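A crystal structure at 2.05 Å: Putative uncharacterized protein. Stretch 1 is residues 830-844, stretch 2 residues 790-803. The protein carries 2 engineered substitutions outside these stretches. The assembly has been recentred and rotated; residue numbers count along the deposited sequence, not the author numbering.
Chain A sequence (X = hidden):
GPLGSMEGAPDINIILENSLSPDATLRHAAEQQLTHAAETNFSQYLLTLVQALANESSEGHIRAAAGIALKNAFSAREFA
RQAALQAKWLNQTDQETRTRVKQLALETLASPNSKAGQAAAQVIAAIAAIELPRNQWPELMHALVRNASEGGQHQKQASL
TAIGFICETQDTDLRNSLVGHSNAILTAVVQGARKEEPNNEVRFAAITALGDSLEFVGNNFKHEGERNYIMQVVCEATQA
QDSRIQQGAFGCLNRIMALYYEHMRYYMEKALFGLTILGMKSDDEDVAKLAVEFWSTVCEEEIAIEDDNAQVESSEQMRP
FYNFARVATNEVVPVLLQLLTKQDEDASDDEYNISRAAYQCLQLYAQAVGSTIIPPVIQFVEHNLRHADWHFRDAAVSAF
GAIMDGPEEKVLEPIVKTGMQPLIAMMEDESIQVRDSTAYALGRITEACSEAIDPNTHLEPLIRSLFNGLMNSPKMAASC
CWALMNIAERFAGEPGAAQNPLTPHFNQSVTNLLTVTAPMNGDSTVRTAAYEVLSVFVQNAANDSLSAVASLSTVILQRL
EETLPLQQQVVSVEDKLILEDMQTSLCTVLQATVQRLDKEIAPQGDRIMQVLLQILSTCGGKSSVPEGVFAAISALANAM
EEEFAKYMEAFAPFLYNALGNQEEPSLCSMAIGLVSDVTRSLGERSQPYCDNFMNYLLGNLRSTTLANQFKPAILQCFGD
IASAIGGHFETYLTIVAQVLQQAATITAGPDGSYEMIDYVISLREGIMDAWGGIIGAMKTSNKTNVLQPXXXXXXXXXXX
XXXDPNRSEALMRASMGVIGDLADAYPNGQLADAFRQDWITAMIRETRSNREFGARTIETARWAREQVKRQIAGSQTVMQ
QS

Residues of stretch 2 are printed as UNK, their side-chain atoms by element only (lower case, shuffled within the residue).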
# COMPACT_ATOMS: atom_id res chain seq x y z
N GLN A 830 4.01 0.51 -47.91
CA GLN A 830 2.55 0.58 -47.98
C GLN A 830 2.03 1.46 -46.85
O GLN A 830 0.89 1.92 -46.88
CB GLN A 830 1.94 -0.82 -47.89
CG GLN A 830 2.66 -1.86 -48.73
CD GLN A 830 1.98 -3.21 -48.68
OE1 GLN A 830 0.76 -3.30 -48.60
NE2 GLN A 830 2.77 -4.28 -48.71
N LEU A 831 2.88 1.67 -45.85
CA LEU A 831 2.53 2.51 -44.70
C LEU A 831 3.51 3.67 -44.56
O LEU A 831 3.58 4.29 -43.50
CB LEU A 831 2.53 1.68 -43.42
CG LEU A 831 1.67 0.42 -43.37
CD1 LEU A 831 1.71 -0.19 -41.98
CD2 LEU A 831 0.23 0.72 -43.78
N ALA A 832 4.25 3.95 -45.63
CA ALA A 832 5.25 5.01 -45.62
C ALA A 832 4.62 6.35 -45.24
O ALA A 832 5.22 7.14 -44.52
CB ALA A 832 5.94 5.11 -46.97
N ASP A 833 3.41 6.59 -45.74
CA ASP A 833 2.67 7.81 -45.43
C ASP A 833 2.42 7.96 -43.93
O ASP A 833 2.71 9.00 -43.34
CB ASP A 833 1.34 7.83 -46.17
CG ASP A 833 1.50 8.03 -47.66
OD1 ASP A 833 2.59 8.48 -48.08
OD2 ASP A 833 0.55 7.74 -48.41
N ALA A 834 1.88 6.92 -43.33
CA ALA A 834 1.53 6.95 -41.91
C ALA A 834 2.77 7.00 -41.02
O ALA A 834 2.70 7.48 -39.89
CB ALA A 834 0.68 5.74 -41.55
N PHE A 835 3.90 6.53 -41.53
CA PHE A 835 5.13 6.47 -40.74
C PHE A 835 5.92 7.77 -40.77
O PHE A 835 6.55 8.13 -39.78
CB PHE A 835 6.02 5.32 -41.24
CG PHE A 835 5.62 3.97 -40.71
CD1 PHE A 835 5.57 2.87 -41.55
CD2 PHE A 835 5.29 3.81 -39.37
CE1 PHE A 835 5.20 1.63 -41.06
CE2 PHE A 835 4.93 2.56 -38.88
CZ PHE A 835 4.88 1.47 -39.73
N ARG A 836 5.86 8.48 -41.89
CA ARG A 836 6.62 9.72 -42.05
C ARG A 836 5.95 10.88 -41.31
O ARG A 836 6.48 11.99 -41.29
CB ARG A 836 6.79 10.07 -43.53
CG ARG A 836 5.48 10.25 -44.28
CD ARG A 836 5.72 10.55 -45.75
NE ARG A 836 4.47 10.54 -46.51
CZ ARG A 836 4.33 11.09 -47.72
NH1 ARG A 836 3.16 11.04 -48.34
NH2 ARG A 836 5.36 11.70 -48.29
N GLN A 837 4.78 10.63 -40.72
CA GLN A 837 4.12 11.62 -39.88
C GLN A 837 5.03 12.01 -38.73
O GLN A 837 5.80 11.20 -38.23
CB GLN A 837 2.78 11.09 -39.36
CG GLN A 837 1.67 11.03 -40.39
CD GLN A 837 0.38 10.48 -39.83
OE1 GLN A 837 -0.58 11.22 -39.61
NE2 GLN A 837 0.35 9.18 -39.59
N ASP A 838 4.93 13.27 -38.31
CA ASP A 838 5.87 13.82 -37.34
C ASP A 838 5.69 13.27 -35.93
O ASP A 838 6.66 13.12 -35.19
CB ASP A 838 5.76 15.34 -37.31
CG ASP A 838 6.19 15.98 -38.61
OD1 ASP A 838 7.10 15.43 -39.27
OD2 ASP A 838 5.62 17.03 -38.99
N TRP A 839 4.45 12.96 -35.55
CA TRP A 839 4.19 12.47 -34.20
C TRP A 839 4.78 11.08 -34.00
O TRP A 839 5.16 10.72 -32.89
CB TRP A 839 2.69 12.46 -33.89
CG TRP A 839 1.86 11.51 -34.71
CD1 TRP A 839 1.17 11.79 -35.86
CD2 TRP A 839 1.61 10.13 -34.43
NE1 TRP A 839 0.52 10.67 -36.31
CE2 TRP A 839 0.77 9.63 -35.45
CE3 TRP A 839 2.01 9.25 -33.41
CZ2 TRP A 839 0.33 8.31 -35.49
CZ3 TRP A 839 1.58 7.94 -33.46
CH2 TRP A 839 0.74 7.48 -34.48
N ILE A 840 4.87 10.32 -35.09
CA ILE A 840 5.52 9.01 -35.05
C ILE A 840 7.00 9.16 -34.72
O ILE A 840 7.49 8.57 -33.76
CB ILE A 840 5.39 8.28 -36.40
CG1 ILE A 840 3.93 7.90 -36.67
CG2 ILE A 840 6.27 7.03 -36.40
CD1 ILE A 840 3.55 6.52 -36.17
N THR A 841 7.69 9.96 -35.53
CA THR A 841 9.11 10.22 -35.35
C THR A 841 9.40 10.75 -33.96
O THR A 841 10.33 10.32 -33.29
CB THR A 841 9.63 11.22 -36.40
OG1 THR A 841 9.35 10.74 -37.71
CG2 THR A 841 11.13 11.43 -36.24
N ALA A 842 8.57 11.70 -33.52
CA ALA A 842 8.70 12.29 -32.19
C ALA A 842 8.52 11.24 -31.10
O ALA A 842 9.26 11.23 -30.12
CB ALA A 842 7.69 13.42 -32.02
N MET A 843 7.55 10.36 -31.30
CA MET A 843 7.26 9.30 -30.34
C MET A 843 8.46 8.37 -30.16
O MET A 843 8.85 8.05 -29.04
CB MET A 843 6.04 8.49 -30.79
CG MET A 843 5.51 7.50 -29.77
SD MET A 843 4.18 6.50 -30.45
CE MET A 843 3.58 5.67 -28.98
N ILE A 844 9.03 7.94 -31.28
CA ILE A 844 10.17 7.04 -31.27
C ILE A 844 11.41 7.72 -30.70
O ILE A 844 12.11 7.16 -29.86
CB ILE A 844 10.49 6.53 -32.68
CG1 ILE A 844 9.27 5.82 -33.26
CG2 ILE A 844 11.69 5.59 -32.65
CD1 ILE A 844 9.48 5.36 -34.67
N UNK A 790 -7.70 -2.99 -39.95
CA UNK A 790 -7.59 -2.59 -38.54
C UNK A 790 -6.36 -1.74 -38.26
O UNK A 790 -6.19 -1.23 -37.16
c UNK A 790 -7.57 -3.83 -37.65
c UNK A 790 -11.04 -6.31 -38.13
c UNK A 790 -9.81 -6.77 -38.56
c UNK A 790 -8.69 -5.97 -38.41
o UNK A 790 -12.15 -7.10 -38.29
c UNK A 790 -8.79 -4.71 -37.82
c UNK A 790 -11.16 -5.06 -37.55
c UNK A 790 -10.04 -4.27 -37.40
N UNK A 791 -5.51 -1.60 -39.27
CA UNK A 791 -4.25 -0.89 -39.13
C UNK A 791 -4.45 0.58 -38.74
O UNK A 791 -3.70 1.12 -37.93
c UNK A 791 -3.42 -0.97 -40.43
c UNK A 791 -2.19 -0.09 -40.35
c UNK A 791 -3.03 -2.41 -40.70
N UNK A 792 -5.47 1.21 -39.31
CA UNK A 792 -5.76 2.61 -39.01
C UNK A 792 -6.08 2.82 -37.54
O UNK A 792 -5.63 3.79 -36.93
c UNK A 792 -7.28 4.58 -39.59
o UNK A 792 -8.71 4.41 -41.49
o UNK A 792 -8.50 6.38 -40.55
c UNK A 792 -8.23 5.16 -40.61
c UNK A 792 -6.91 3.13 -39.87
N UNK A 793 -6.84 1.90 -36.96
CA UNK A 793 -7.21 1.98 -35.55
C UNK A 793 -5.99 1.77 -34.66
O UNK A 793 -5.94 2.27 -33.54
c UNK A 793 -8.29 0.95 -35.22
o UNK A 793 -7.80 -0.37 -35.38
N UNK A 794 -5.01 1.02 -35.15
CA UNK A 794 -3.78 0.79 -34.40
C UNK A 794 -2.96 2.08 -34.32
O UNK A 794 -2.47 2.44 -33.25
c UNK A 794 -3.71 -1.64 -35.06
c UNK A 794 -2.93 -2.79 -35.66
c UNK A 794 -2.93 -0.32 -35.03
c UNK A 794 -1.63 -0.49 -34.26
N UNK A 795 -2.82 2.76 -35.46
CA UNK A 795 -2.13 4.05 -35.50
C UNK A 795 -2.83 5.07 -34.62
O UNK A 795 -2.18 5.89 -33.96
c UNK A 795 -0.06 2.45 -39.35
c UNK A 795 -1.11 2.97 -38.62
c UNK A 795 1.43 3.99 -38.30
c UNK A 795 -2.05 4.57 -36.93
c UNK A 795 -0.91 4.00 -37.72
c UNK A 795 1.21 2.96 -39.19
c UNK A 795 0.37 4.51 -37.57
N UNK A 796 -4.16 5.03 -34.62
CA UNK A 796 -4.97 5.94 -33.82
C UNK A 796 -4.61 5.83 -32.34
O UNK A 796 -4.42 6.84 -31.66
c UNK A 796 -6.45 5.65 -34.02
N UNK A 797 -4.52 4.60 -31.85
CA UNK A 797 -4.15 4.35 -30.46
C UNK A 797 -2.71 4.77 -30.19
O UNK A 797 -2.43 5.38 -29.16
c UNK A 797 -4.33 2.87 -30.12
c UNK A 797 -4.44 3.26 -27.64
c UNK A 797 -3.82 2.43 -28.75
c UNK A 797 -4.12 0.97 -28.55
N UNK A 798 -1.81 4.44 -31.11
CA UNK A 798 -0.42 4.86 -31.02
C UNK A 798 -0.31 6.37 -30.81
O UNK A 798 0.47 6.84 -29.99
c UNK A 798 0.75 2.98 -32.42
c UNK A 798 1.35 2.73 -33.80
c UNK A 798 0.36 4.45 -32.27
c UNK A 798 1.75 2.59 -31.34
N UNK A 799 -1.11 7.11 -31.57
CA UNK A 799 -1.13 8.56 -31.46
C UNK A 799 -1.71 9.03 -30.13
O UNK A 799 -1.23 10.00 -29.54
o UNK A 799 -1.00 11.36 -32.75
n UNK A 799 -3.18 11.20 -32.27
c UNK A 799 -2.00 10.68 -32.55
c UNK A 799 -1.93 9.17 -32.62
N UNK A 800 -2.74 8.34 -29.67
CA UNK A 800 -3.37 8.66 -28.39
C UNK A 800 -2.39 8.49 -27.25
O UNK A 800 -2.33 9.30 -26.32
c UNK A 800 -4.61 7.79 -28.16
o UNK A 800 -5.30 8.19 -26.99
N UNK A 801 -1.60 7.42 -27.33
CA UNK A 801 -0.56 7.14 -26.34
C UNK A 801 0.52 8.21 -26.38
O UNK A 801 1.02 8.66 -25.34
c UNK A 801 -0.99 4.66 -26.39
c UNK A 801 -0.49 3.29 -26.75
c UNK A 801 0.07 5.76 -26.58
c UNK A 801 1.25 5.53 -25.65
N UNK A 802 0.89 8.63 -27.59
CA UNK A 802 1.92 9.64 -27.78
C UNK A 802 1.49 10.99 -27.21
O UNK A 802 2.31 11.73 -26.66
c UNK A 802 2.27 9.77 -29.25
N UNK A 803 0.20 11.30 -27.33
CA UNK A 803 -0.31 12.59 -26.87
C UNK A 803 -0.72 12.58 -25.40
O UNK A 803 -1.19 13.59 -24.88
c UNK A 803 -1.51 13.01 -27.73
c UNK A 803 -1.13 13.22 -29.19
o UNK A 803 0.02 13.49 -29.51
n UNK A 803 -2.12 13.09 -30.07

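Position 790 carries one carbon, then a six-carbon ring bearing an oxygen, out of reach of stretch 1: Tyr 790. At 791 a single carbon forks into two more, and one of these tips meets Leu 831; three carbons branched at the first make Val 791, whose CG1 lies 4.2 Å from CD1 of Leu 831. Position 792 has three carbons, the last bearing two oxygens, and touches nothing opposite: Glu 792. At 793 one carbon and one oxygen give Ser 793, whose OG donates to the backbone O of Tyr 790 at 2.5 Å. Position 794, four carbons forked at the first with one arm two carbons long, is Ile 794, also out of reach.

Position 795 is one carbon and a plain six-carbon ring, set among Ala 834, Phe 835, Trp 839 and Ile 840. With no oxygen on the ring, it is Phe 795. Its CA-to-CB bond points sideways, but the ring reaches across: CB of Ala 834 sits over the Phe 795 ring face, 3.7 Å from CZ of Phe 795, while the edge of Phe 795 meets the face of Phe 835 with planes at 63°.

Position 796, a lone carbon pointing away, is Ala 796. Position 797, four carbons forked at the second, its CA-to-CB bond pointing away, is Leu 797. Position 798 repeats that carbon pattern, but its CA-to-CB bond points toward stretch 1 and its side chain meets Trp 839 and Met 843: Leu 798, with CB 3.8 Å from CH2 of Trp 839. At 799 two carbons end in one oxygen and one nitrogen, lying over the indole of Trp 839: Asn 799, with OD1 3.3 Å from CD2 of Trp 839 and CB over the six-membered ring in a CH-pi contact.

Position 800, one carbon and one oxygen, its CA-to-CB bond pointing away, is Ser 800. Position 801, four carbons forked at the first, meets Met 843: Ile 801, its CG2 4.1 Å from CE of Met 843. The single carbon at 802 meets Trp 839 and Met 843: Ala 802, its CB 4.0 Å from SD of Met 843. Position 803, two carbons ending in oxygen and nitrogen, is Asn 803, barely involved.

The rule is reciprocal aromatic packing. Phe 795 enters a hole on stretch 1, and Trp 839 enters one formed by Phe 795, Leu 798, Asn 799 and Ala 802. No hydrogen bond crosses; apolar packing, CH-pi contacts and an edge-to-face aromatic pair make up the contact, which buries 525 Å² counting both sides. Helices 838-844 and 791-802 cross at 56°, and their axes stay 10.2 Å apart at closest approach. The backbones come nearest at Met 843 and Ala 802, CA to CA 5.9 Å, where one side is a single methyl.

Stretch 2, residues 790-803: YVESIFALLNSIAN
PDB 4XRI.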